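Side-chain contacts in O-methyltransferase, SAM-dependent (Legionella pneumophila subsp. pneumophila, PDB 3R3H), which probably transfers a methyl group from S-adenosylmethionine to a hydroxyl oxygen of a substrate that has not been identified: residues 50-55 / 137-142; 63-68 / 123-128; 73-78 / 112-117; 127-132 / 153-158. All blocks are in the same frame, centred on the assembly; numbering follows the deposited sequence.

How the interactions relate
All four contacts belong to one alpha/beta fold of the class I methyltransferase type, a central sheet with helices on both faces. Interactions 1 and 3 pack helices 46-59 and 73-80 on one face, where Met78 links them; interaction 2 lies on the other face, and 127-132 / 153-158 continues it outward through the shared helix 121-132. The first three are buried. Their chemistry differs: sulfur against phenylalanine rings in interaction 1, leucine methyls in interaction 2, one isoleucine on a helix backbone in interaction 3. Interaction 4, about 7 Å from interaction 2 between centres, is only partly buried and admits a lysine chain.

Interaction 1. Residues 50-55 / 137-142; sequences QFMQML and FDFIFI
Met52 lays its sulfur over the face of the Phe141 ring, a Met-aromatic contact that packs helix 46-59 against strand 137-143 of the Rossmann-like methyltransferase sheet. The two axes run nearly antiparallel, at 155°, and come within 10.5 Å of each other, a gap that large side chains bridge. Met52 SD stands 3.9 Å from the centroid of the Phe141 ring and only 12° off its normal, so the sulfur sits almost squarely above the middle, and the two side chains meet at about a right angle. Phe141 reaches this place with CG anti to its backbone N (chi1 171°), while the Met52 chain, bent at chi3, carries its CE methyl onward to Met78 of helix 73-80, which also touches Phe141.

Phe139, two residues back on the same side of the strand, meets the same sulfur differently: Met52 SD lies at the edge of this ring, near its plane, 4.3 Å from Phe139 CZ. One sulfur thus serves one ring by its face and another by its rim. Elsewhere on the helix, Phe51 and Met54 pack against Leu208 and Gln218 of the second subunit, so helix 46-59 joins the core to the dimer interface. One turn on from Met52, Leu55 CD1 approaches Phe139 obliquely and stops 4.2 Å from Phe139 CE1.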
# COMPACT_ATOMS: atom_id res chain seq x y z
N GLN A 50 1.56 -9.86 -3.60
CA GLN A 50 1.79 -9.12 -4.82
C GLN A 50 1.99 -7.64 -4.48
O GLN A 50 2.69 -6.92 -5.20
CB GLN A 50 0.62 -9.32 -5.77
CG GLN A 50 0.75 -8.52 -7.05
CD GLN A 50 -0.08 -9.09 -8.18
OE1 GLN A 50 -0.41 -8.39 -9.15
NE2 GLN A 50 -0.40 -10.39 -8.09
N PHE A 51 1.37 -7.20 -3.39
CA PHE A 51 1.51 -5.82 -2.95
C PHE A 51 2.92 -5.65 -2.42
O PHE A 51 3.55 -4.62 -2.66
CB PHE A 51 0.50 -5.48 -1.85
CG PHE A 51 0.71 -4.12 -1.23
CD1 PHE A 51 0.89 -4.00 0.15
CD2 PHE A 51 0.76 -2.97 -2.01
CE1 PHE A 51 1.12 -2.74 0.74
CE2 PHE A 51 0.99 -1.71 -1.43
CZ PHE A 51 1.17 -1.60 -0.05
N MET A 52 3.40 -6.66 -1.70
CA MET A 52 4.75 -6.63 -1.12
C MET A 52 5.83 -6.74 -2.20
O MET A 52 7.01 -6.45 -1.96
CB MET A 52 4.91 -7.77 -0.09
CG MET A 52 3.99 -7.64 1.14
SD MET A 52 4.43 -8.76 2.49
CE MET A 52 4.00 -10.31 1.76
N GLN A 53 5.42 -7.18 -3.38
CA GLN A 53 6.33 -7.30 -4.52
C GLN A 53 6.48 -5.89 -5.09
O GLN A 53 7.57 -5.47 -5.50
CB GLN A 53 5.73 -8.20 -5.59
CG GLN A 53 5.77 -9.67 -5.30
CD GLN A 53 5.38 -10.48 -6.50
OE1 GLN A 53 5.98 -11.52 -6.78
NE2 GLN A 53 4.35 -10.02 -7.22
N MET A 54 5.35 -5.18 -5.13
CA MET A 54 5.32 -3.80 -5.61
C MET A 54 6.29 -3.04 -4.68
O MET A 54 7.18 -2.32 -5.15
CB MET A 54 3.90 -3.26 -5.47
CG MET A 54 3.72 -1.80 -5.82
SD MET A 54 3.22 -1.52 -7.50
CE MET A 54 4.80 -1.44 -8.27
N LEU A 55 6.12 -3.25 -3.38
CA LEU A 55 6.94 -2.59 -2.37
C LEU A 55 8.44 -2.81 -2.58
O LEU A 55 9.25 -1.88 -2.41
CB LEU A 55 6.53 -3.08 -0.98
CG LEU A 55 5.08 -2.78 -0.61
CD1 LEU A 55 4.72 -3.51 0.67
CD2 LEU A 55 4.88 -1.29 -0.45
N PHE A 137 18.79 -4.67 5.56
CA PHE A 137 17.59 -4.90 4.78
C PHE A 137 16.84 -3.68 4.31
O PHE A 137 16.58 -2.75 5.06
CB PHE A 137 16.67 -5.83 5.58
CG PHE A 137 17.34 -7.11 5.99
CD1 PHE A 137 17.57 -8.12 5.07
CD2 PHE A 137 17.81 -7.27 7.30
CE1 PHE A 137 18.25 -9.28 5.42
CE2 PHE A 137 18.48 -8.42 7.68
CZ PHE A 137 18.71 -9.43 6.73
N ASP A 138 16.50 -3.70 3.03
CA ASP A 138 15.77 -2.63 2.38
C ASP A 138 14.29 -2.84 2.65
O ASP A 138 13.49 -1.90 2.60
CB ASP A 138 16.04 -2.67 0.87
CG ASP A 138 17.50 -2.42 0.54
OD1 ASP A 138 17.88 -1.23 0.49
OD2 ASP A 138 18.25 -3.41 0.36
N PHE A 139 13.91 -4.08 2.92
CA PHE A 139 12.52 -4.41 3.21
C PHE A 139 12.46 -5.55 4.23
O PHE A 139 13.08 -6.59 4.06
CB PHE A 139 11.77 -4.80 1.93
CG PHE A 139 10.34 -5.22 2.18
CD1 PHE A 139 9.40 -4.30 2.63
CD2 PHE A 139 9.95 -6.54 2.02
CE1 PHE A 139 8.09 -4.70 2.93
CE2 PHE A 139 8.65 -6.95 2.32
CZ PHE A 139 7.71 -6.03 2.78
N ILE A 140 11.73 -5.31 5.31
CA ILE A 140 11.57 -6.30 6.37
C ILE A 140 10.07 -6.53 6.57
O ILE A 140 9.29 -5.59 6.61
CB ILE A 140 12.21 -5.79 7.67
CG1 ILE A 140 13.70 -5.52 7.43
CG2 ILE A 140 12.02 -6.80 8.79
CD1 ILE A 140 14.44 -4.97 8.61
N PHE A 141 9.67 -7.80 6.65
CA PHE A 141 8.28 -8.17 6.84
C PHE A 141 8.19 -8.99 8.13
O PHE A 141 8.96 -9.92 8.33
CB PHE A 141 7.79 -8.99 5.64
CG PHE A 141 6.43 -9.60 5.85
CD1 PHE A 141 5.34 -8.81 6.22
CD2 PHE A 141 6.24 -10.96 5.65
CE1 PHE A 141 4.07 -9.38 6.40
CE2 PHE A 141 4.97 -11.54 5.83
CZ PHE A 141 3.89 -10.74 6.20
N ILE A 142 7.24 -8.64 9.00
CA ILE A 142 7.09 -9.33 10.29
C ILE A 142 5.74 -10.02 10.49
O ILE A 142 4.69 -9.37 10.51
CB ILE A 142 7.33 -8.35 11.46
CG1 ILE A 142 8.66 -7.61 11.24
CG2 ILE A 142 7.34 -9.11 12.76
CD1 ILE A 142 8.94 -6.50 12.23

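Interaction 2. Residues 63-68 / 123-128; sequences KVLELG and DTLHSL
Strand 63-68 and helix 123-128 run almost antiparallel, at 158° with their axes 10.9 Å apart at the closest, and the backbones come nearest at Leu67 and Leu125, whose CA atoms are 9.2 Å apart. Four leucines fill the space between, and no hydrogen bond crosses it.

The methyls pair off one by one. Leu65 and Leu128 reach toward each other tip to tip, CD1 of Leu65 meeting CD1 of Leu128 at 3.5 Å. The other branch of Leu65 turns to the preceding turn of the helix, where its CD2 lies 3.9 Å from Leu125 CD2 and the two side chains slant across one another. Leu125 is forked in the same way: its CD1 goes to Leu67 CD2 at 3.6 Å, these side chains crossing at about a right angle. Leu65 and Leu125 therefore each spend both methyls on the contact, whereas Leu67 and Leu128 each give one. Chi1 of 177° holds CG of Leu65 anti to the backbone N, and from there CD1 goes to Leu128 and CD2 to Leu125.

Leu65 and Leu67 share one face of the strand, and Glu66 points to the other, where it bonds Ser74 of helix 73-80 as well as Thr90. On the leucine side the cluster spreads to Ile89 and Cys91 of strand 87-92, and to Tyr152 and Leu159 of helix 149-159; helix 121-132 thus lies over strands 63-68 and 87-92, nearly antiparallel to 63-68, with helix 149-159 beside it.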
# COMPACT_ATOMS: atom_id res chain seq x y z
N LYS A 63 18.20 -6.68 -0.63
CA LYS A 63 18.17 -7.63 0.46
C LYS A 63 16.86 -7.49 1.25
O LYS A 63 16.49 -6.39 1.69
CB LYS A 63 19.39 -7.41 1.37
CG LYS A 63 19.76 -8.60 2.24
CD LYS A 63 21.11 -8.37 2.92
CE LYS A 63 21.50 -9.55 3.80
NZ LYS A 63 22.89 -9.40 4.36
N VAL A 64 16.16 -8.60 1.42
CA VAL A 64 14.88 -8.64 2.12
C VAL A 64 14.89 -9.65 3.26
O VAL A 64 15.56 -10.66 3.20
CB VAL A 64 13.76 -9.00 1.13
CG1 VAL A 64 12.48 -9.33 1.88
CG2 VAL A 64 13.53 -7.82 0.20
N LEU A 65 14.13 -9.36 4.31
CA LEU A 65 14.05 -10.24 5.47
C LEU A 65 12.59 -10.43 5.88
O LEU A 65 11.80 -9.48 5.83
CB LEU A 65 14.82 -9.63 6.65
CG LEU A 65 14.76 -10.42 7.95
CD1 LEU A 65 15.74 -11.56 7.85
CD2 LEU A 65 15.10 -9.54 9.15
N GLU A 66 12.23 -11.65 6.25
CA GLU A 66 10.87 -11.92 6.70
C GLU A 66 10.94 -12.91 7.86
O GLU A 66 11.92 -13.63 8.00
CB GLU A 66 9.98 -12.45 5.58
CG GLU A 66 10.53 -13.62 4.83
CD GLU A 66 9.42 -14.47 4.21
OE1 GLU A 66 8.37 -13.89 3.82
OE2 GLU A 66 9.59 -15.71 4.11
N LEU A 67 9.91 -12.89 8.70
CA LEU A 67 9.84 -13.77 9.88
C LEU A 67 8.43 -14.31 9.98
O LEU A 67 7.47 -13.61 9.62
CB LEU A 67 10.11 -13.02 11.17
CG LEU A 67 11.16 -11.93 11.36
CD1 LEU A 67 10.90 -10.71 10.47
CD2 LEU A 67 11.09 -11.51 12.82
N GLY A 68 8.28 -15.52 10.50
CA GLY A 68 6.95 -16.07 10.62
C GLY A 68 6.93 -17.57 10.55
O GLY A 68 7.96 -18.23 10.65
N ASP A 123 16.59 -15.29 17.98
CA ASP A 123 17.99 -15.71 17.82
C ASP A 123 18.51 -15.45 16.43
O ASP A 123 19.62 -14.95 16.26
CB ASP A 123 18.16 -17.19 18.12
CG ASP A 123 17.72 -17.56 19.51
OD1 ASP A 123 16.49 -17.71 19.72
OD2 ASP A 123 18.60 -17.70 20.40
N THR A 124 17.71 -15.79 15.43
CA THR A 124 18.10 -15.59 14.05
C THR A 124 18.37 -14.12 13.76
O THR A 124 19.28 -13.79 12.99
CB THR A 124 17.00 -16.11 13.10
OG1 THR A 124 16.78 -17.51 13.32
CG2 THR A 124 17.41 -15.89 11.65
N LEU A 125 17.60 -13.22 14.38
CA LEU A 125 17.77 -11.79 14.16
C LEU A 125 19.00 -11.21 14.87
O LEU A 125 19.65 -10.30 14.33
CB LEU A 125 16.52 -11.01 14.57
CG LEU A 125 15.17 -11.38 13.94
CD1 LEU A 125 14.19 -10.24 14.20
CD2 LEU A 125 15.31 -11.61 12.44
N HIS A 126 19.32 -11.69 16.06
CA HIS A 126 20.51 -11.18 16.73
C HIS A 126 21.71 -11.69 15.96
O HIS A 126 22.70 -10.98 15.78
CB HIS A 126 20.59 -11.65 18.18
CG HIS A 126 19.55 -11.05 19.06
ND1 HIS A 126 18.42 -11.73 19.46
CD2 HIS A 126 19.42 -9.79 19.54
CE1 HIS A 126 17.64 -10.92 20.15
NE2 HIS A 126 18.22 -9.74 20.21
N SER A 127 21.62 -12.93 15.51
CA SER A 127 22.69 -13.52 14.74
C SER A 127 22.95 -12.70 13.47
O SER A 127 24.10 -12.48 13.07
CB SER A 127 22.31 -14.95 14.35
OG SER A 127 22.92 -15.28 13.12
N LEU A 128 21.86 -12.27 12.84
CA LEU A 128 21.94 -11.46 11.63
C LEU A 128 22.58 -10.11 11.92
O LEU A 128 23.28 -9.56 11.07
CB LEU A 128 20.55 -11.25 11.05
CG LEU A 128 19.91 -12.42 10.31
CD1 LEU A 128 18.49 -12.05 9.95
CD2 LEU A 128 20.71 -12.73 9.07

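Interaction 3. Residues 73-78 / 112-117; sequences YSALAM and HKIKLR
Ile114 of the edge strand 114-118 pushes its side chain at the backbone of helix 73-80 beside Ala75, where Ala75 CA is 7.0 Å from Ile114 CA. CB itself stands back from the helix and serves as the fork. From it CG2, anti to the backbone N of Ile114, goes to the alanine methyl: Ala75 CB lies 4.3 Å from Ile114 CG2. The other branch leaves beside the backbone N (chi1 -57°) and brings CG1 to 4.0 Å from Ala75 O. Because chi2 is extended at 170°, the chain carries straight on, and its end is what presses most closely on the helix. There CD1 is 3.8 Å from Ala75 O and 4.0 Å from Leu76 CA, resting on main chain as much as on side chains. Leu76 itself leads away from the strand, so its CD1 comes only to 4.4 Å of Ile114 CD1.

At Ala75, then, the isoleucine meets both a methyl and a carbonyl oxygen. Around the pair, Thr90 of strand 87-92 touches both Ala75 and Ile114, and Val88 also packs on Ile114. Next to Ile114, Lys113 NZ makes hydrogen bonds to Ser79 O in the last turn of helix 73-80 and to Leu82 O just after it.

Helix 73-80 is the connection between the parallel strands 63-68 and 87-92, a beta-alpha-beta crossover, and here it extends over the next strand in the 3-2-1 half of the sheet, as in Rossmann-like methyltransferases.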
# COMPACT_ATOMS: atom_id res chain seq x y z
N TYR A 73 5.78 -19.53 0.61
CA TYR A 73 5.08 -18.79 -0.45
C TYR A 73 5.49 -17.32 -0.51
O TYR A 73 5.83 -16.81 -1.59
CB TYR A 73 3.56 -18.89 -0.23
CG TYR A 73 2.71 -18.15 -1.24
CD1 TYR A 73 2.55 -16.76 -1.18
CD2 TYR A 73 2.06 -18.83 -2.26
CE1 TYR A 73 1.77 -16.08 -2.12
CE2 TYR A 73 1.29 -18.16 -3.22
CZ TYR A 73 1.14 -16.79 -3.14
OH TYR A 73 0.39 -16.15 -4.10
N SER A 74 5.48 -16.63 0.63
CA SER A 74 5.86 -15.22 0.66
C SER A 74 7.34 -15.03 0.35
O SER A 74 7.75 -14.00 -0.18
CB SER A 74 5.50 -14.58 2.01
OG SER A 74 5.85 -15.41 3.11
N ALA A 75 8.15 -16.03 0.67
CA ALA A 75 9.59 -15.97 0.42
C ALA A 75 9.87 -16.07 -1.09
O ALA A 75 10.80 -15.44 -1.62
CB ALA A 75 10.31 -17.11 1.16
N LEU A 76 9.04 -16.87 -1.77
CA LEU A 76 9.17 -17.07 -3.20
C LEU A 76 8.75 -15.81 -3.93
O LEU A 76 9.51 -15.26 -4.75
CB LEU A 76 8.28 -18.23 -3.62
CG LEU A 76 8.26 -18.56 -5.12
CD1 LEU A 76 9.67 -18.89 -5.61
CD2 LEU A 76 7.32 -19.73 -5.34
N ALA A 77 7.54 -15.34 -3.62
CA ALA A 77 6.99 -14.13 -4.22
C ALA A 77 7.98 -12.98 -4.08
O ALA A 77 8.18 -12.23 -5.02
CB ALA A 77 5.67 -13.75 -3.55
N MET A 78 8.58 -12.86 -2.90
CA MET A 78 9.54 -11.80 -2.63
C MET A 78 10.77 -11.87 -3.55
O MET A 78 11.18 -10.84 -4.09
CB MET A 78 9.98 -11.85 -1.16
CG MET A 78 9.13 -10.96 -0.24
SD MET A 78 9.53 -11.04 1.53
CE MET A 78 7.90 -11.30 2.20
N HIS A 112 18.38 -20.11 -5.18
CA HIS A 112 19.72 -19.57 -5.00
C HIS A 112 19.65 -18.19 -4.38
O HIS A 112 20.64 -17.71 -3.82
CB HIS A 112 20.49 -19.55 -6.34
CG HIS A 112 19.90 -18.64 -7.38
ND1 HIS A 112 18.68 -18.88 -7.98
CD2 HIS A 112 20.36 -17.48 -7.91
CE1 HIS A 112 18.42 -17.90 -8.84
NE2 HIS A 112 19.42 -17.05 -8.81
N LYS A 113 18.48 -17.56 -4.46
CA LYS A 113 18.26 -16.23 -3.90
C LYS A 113 17.62 -16.33 -2.50
O LYS A 113 17.74 -15.40 -1.70
CB LYS A 113 17.35 -15.40 -4.81
CG LYS A 113 17.75 -15.45 -6.27
CD LYS A 113 17.40 -14.18 -7.05
CE LYS A 113 15.92 -13.91 -7.11
NZ LYS A 113 15.59 -12.88 -8.15
N ILE A 114 16.96 -17.45 -2.22
CA ILE A 114 16.29 -17.66 -0.94
C ILE A 114 17.17 -18.38 0.10
O ILE A 114 17.62 -19.51 -0.11
CB ILE A 114 14.98 -18.45 -1.15
CG1 ILE A 114 14.08 -17.69 -2.13
CG2 ILE A 114 14.25 -18.62 0.17
CD1 ILE A 114 12.87 -18.48 -2.60
N LYS A 115 17.39 -17.72 1.22
CA LYS A 115 18.20 -18.24 2.30
C LYS A 115 17.33 -18.55 3.53
O LYS A 115 16.98 -17.66 4.30
CB LYS A 115 19.28 -17.20 2.66
CG LYS A 115 20.58 -17.79 3.21
CD LYS A 115 20.32 -18.62 4.47
CE LYS A 115 21.53 -19.44 4.89
NZ LYS A 115 22.58 -18.62 5.57
N LEU A 116 16.97 -19.82 3.70
CA LEU A 116 16.15 -20.25 4.83
C LEU A 116 16.90 -20.35 6.16
O LEU A 116 17.99 -20.90 6.23
CB LEU A 116 15.52 -21.61 4.51
CG LEU A 116 14.58 -22.24 5.54
CD1 LEU A 116 13.28 -21.42 5.63
CD2 LEU A 116 14.26 -23.66 5.12
N ARG A 117 16.31 -19.80 7.21
CA ARG A 117 16.91 -19.83 8.54
C ARG A 117 15.87 -20.39 9.49
O ARG A 117 14.90 -19.72 9.81
CB ARG A 117 17.30 -18.43 8.99
CG ARG A 117 18.35 -17.79 8.12
CD ARG A 117 19.71 -18.39 8.37
NE ARG A 117 20.60 -17.41 9.00
CZ ARG A 117 20.85 -17.34 10.30
NH1 ARG A 117 20.28 -18.19 11.16
NH2 ARG A 117 21.67 -16.41 10.76

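Interaction 4. Residues 127-132 / 153-158; sequences SLLNEG and YELALK
Leu129 CD1, a single methyl of helix 121-132, touches two residues of helix 149-159, Leu155 and Lys158, and the whole contact turns on that group. The purely apolar part is the meeting with Leu155: the two leucines slant across each other, with Leu129 CD1 4.0 Å from Leu155 CD1. Leu155 lies one helical turn before Lys158, and its end comes nearer to helix 121-132 than its first bond would suggest.

The second kind is aliphatic contact with a charged residue. Lys158 crosses Leu129 at about a right angle and offers its hydrocarbon chain, Lys158 CE lying 3.9 Å from Leu129 CD1. The chain leaves with CG beside the backbone N (chi1 -43°) and then bends at each later torsion, folding its end back over its own helix. The ammonium atom is farther from the leucine methyl than CE is. Lys158 is partly exposed, and this side forms the margin of the contact.

Polar bonding lies outside the pair, and no hydrogen bond joins the two segments. Elsewhere on helix 149-159, Glu154 makes a salt bridge to Arg202 and Tyr153 OH bonds to Asp200; Ser127 OG is bonded to Arg117 of strand 114-118. Glu134, in the loop beyond helix 121-132, touches both Leu129 and Lys158.

Helix 121-132 leads into strand 137-143, and helix 149-159 follows it. Two adjacent helices on one face of the parallel part of the sheet, running in broadly the same direction, are characteristic of the Rossmann-like alpha/beta fold.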
# COMPACT_ATOMS: atom_id res chain seq x y z
N SER A 127 21.62 -12.93 15.51
CA SER A 127 22.69 -13.52 14.74
C SER A 127 22.95 -12.70 13.47
O SER A 127 24.10 -12.48 13.07
CB SER A 127 22.31 -14.95 14.35
OG SER A 127 22.92 -15.28 13.12
N LEU A 128 21.86 -12.27 12.84
CA LEU A 128 21.94 -11.46 11.63
C LEU A 128 22.58 -10.11 11.92
O LEU A 128 23.28 -9.56 11.07
CB LEU A 128 20.55 -11.25 11.05
CG LEU A 128 19.91 -12.42 10.31
CD1 LEU A 128 18.49 -12.05 9.95
CD2 LEU A 128 20.71 -12.73 9.07
N LEU A 129 22.31 -9.58 13.11
CA LEU A 129 22.89 -8.31 13.53
C LEU A 129 24.38 -8.48 13.75
O LEU A 129 25.19 -7.73 13.19
CB LEU A 129 22.24 -7.81 14.82
CG LEU A 129 21.15 -6.75 14.66
CD1 LEU A 129 20.72 -6.28 16.04
CD2 LEU A 129 21.67 -5.58 13.83
N ASN A 130 24.73 -9.45 14.60
CA ASN A 130 26.13 -9.76 14.90
C ASN A 130 26.88 -9.86 13.58
O ASN A 130 27.72 -9.02 13.25
CB ASN A 130 26.25 -11.12 15.63
CG ASN A 130 25.86 -11.06 17.11
OD1 ASN A 130 25.01 -10.26 17.52
ND2 ASN A 130 26.47 -11.93 17.91
N GLU A 131 26.53 -10.89 12.83
CA GLU A 131 27.15 -11.18 11.55
C GLU A 131 27.17 -10.08 10.49
O GLU A 131 28.25 -9.65 10.08
CB GLU A 131 26.50 -12.45 10.97
CG GLU A 131 26.62 -13.65 11.90
CD GLU A 131 28.04 -13.85 12.44
OE1 GLU A 131 28.97 -14.06 11.62
OE2 GLU A 131 28.23 -13.80 13.67
N GLY A 132 26.00 -9.62 10.07
CA GLY A 132 25.95 -8.62 9.01
C GLY A 132 25.82 -7.14 9.31
O GLY A 132 25.74 -6.33 8.38
N TYR A 153 10.03 -5.42 16.48
CA TYR A 153 9.92 -4.05 15.98
C TYR A 153 11.23 -3.29 16.20
O TYR A 153 11.77 -2.67 15.28
CB TYR A 153 8.79 -3.31 16.69
CG TYR A 153 8.63 -1.86 16.28
CD1 TYR A 153 8.47 -1.50 14.94
CD2 TYR A 153 8.59 -0.84 17.24
CE1 TYR A 153 8.26 -0.17 14.56
CE2 TYR A 153 8.38 0.49 16.88
CZ TYR A 153 8.21 0.82 15.54
OH TYR A 153 7.96 2.12 15.17
N GLU A 154 11.73 -3.36 17.42
CA GLU A 154 12.98 -2.70 17.78
C GLU A 154 14.15 -3.20 16.97
O GLU A 154 14.94 -2.40 16.45
CB GLU A 154 13.26 -2.89 19.27
CG GLU A 154 12.27 -2.16 20.16
CD GLU A 154 12.30 -0.66 19.93
OE1 GLU A 154 13.42 -0.09 19.87
OE2 GLU A 154 11.22 -0.05 19.82
N LEU A 155 14.27 -4.52 16.88
CA LEU A 155 15.32 -5.18 16.12
C LEU A 155 15.25 -4.76 14.64
O LEU A 155 16.26 -4.38 14.05
CB LEU A 155 15.13 -6.69 16.24
CG LEU A 155 16.20 -7.62 16.84
CD1 LEU A 155 17.18 -6.86 17.72
CD2 LEU A 155 15.48 -8.71 17.65
N ALA A 156 14.05 -4.82 14.07
CA ALA A 156 13.82 -4.45 12.68
C ALA A 156 14.27 -3.02 12.42
O ALA A 156 14.73 -2.69 11.32
CB ALA A 156 12.34 -4.61 12.34
N LEU A 157 14.11 -2.17 13.43
CA LEU A 157 14.51 -0.77 13.30
C LEU A 157 16.03 -0.65 13.18
O LEU A 157 16.54 0.30 12.59
CB LEU A 157 14.02 0.04 14.51
CG LEU A 157 12.51 0.29 14.60
CD1 LEU A 157 12.19 0.93 15.92
CD2 LEU A 157 12.05 1.15 13.44
N LYS A 158 16.75 -1.61 13.75
CA LYS A 158 18.20 -1.60 13.67
C LYS A 158 18.63 -2.26 12.36
O LYS A 158 19.60 -1.83 11.74
CB LYS A 158 18.79 -2.35 14.86
CG LYS A 158 18.11 -2.03 16.18
CD LYS A 158 19.11 -1.82 17.32
CE LYS A 158 19.54 -3.12 17.98
NZ LYS A 158 18.47 -3.71 18.86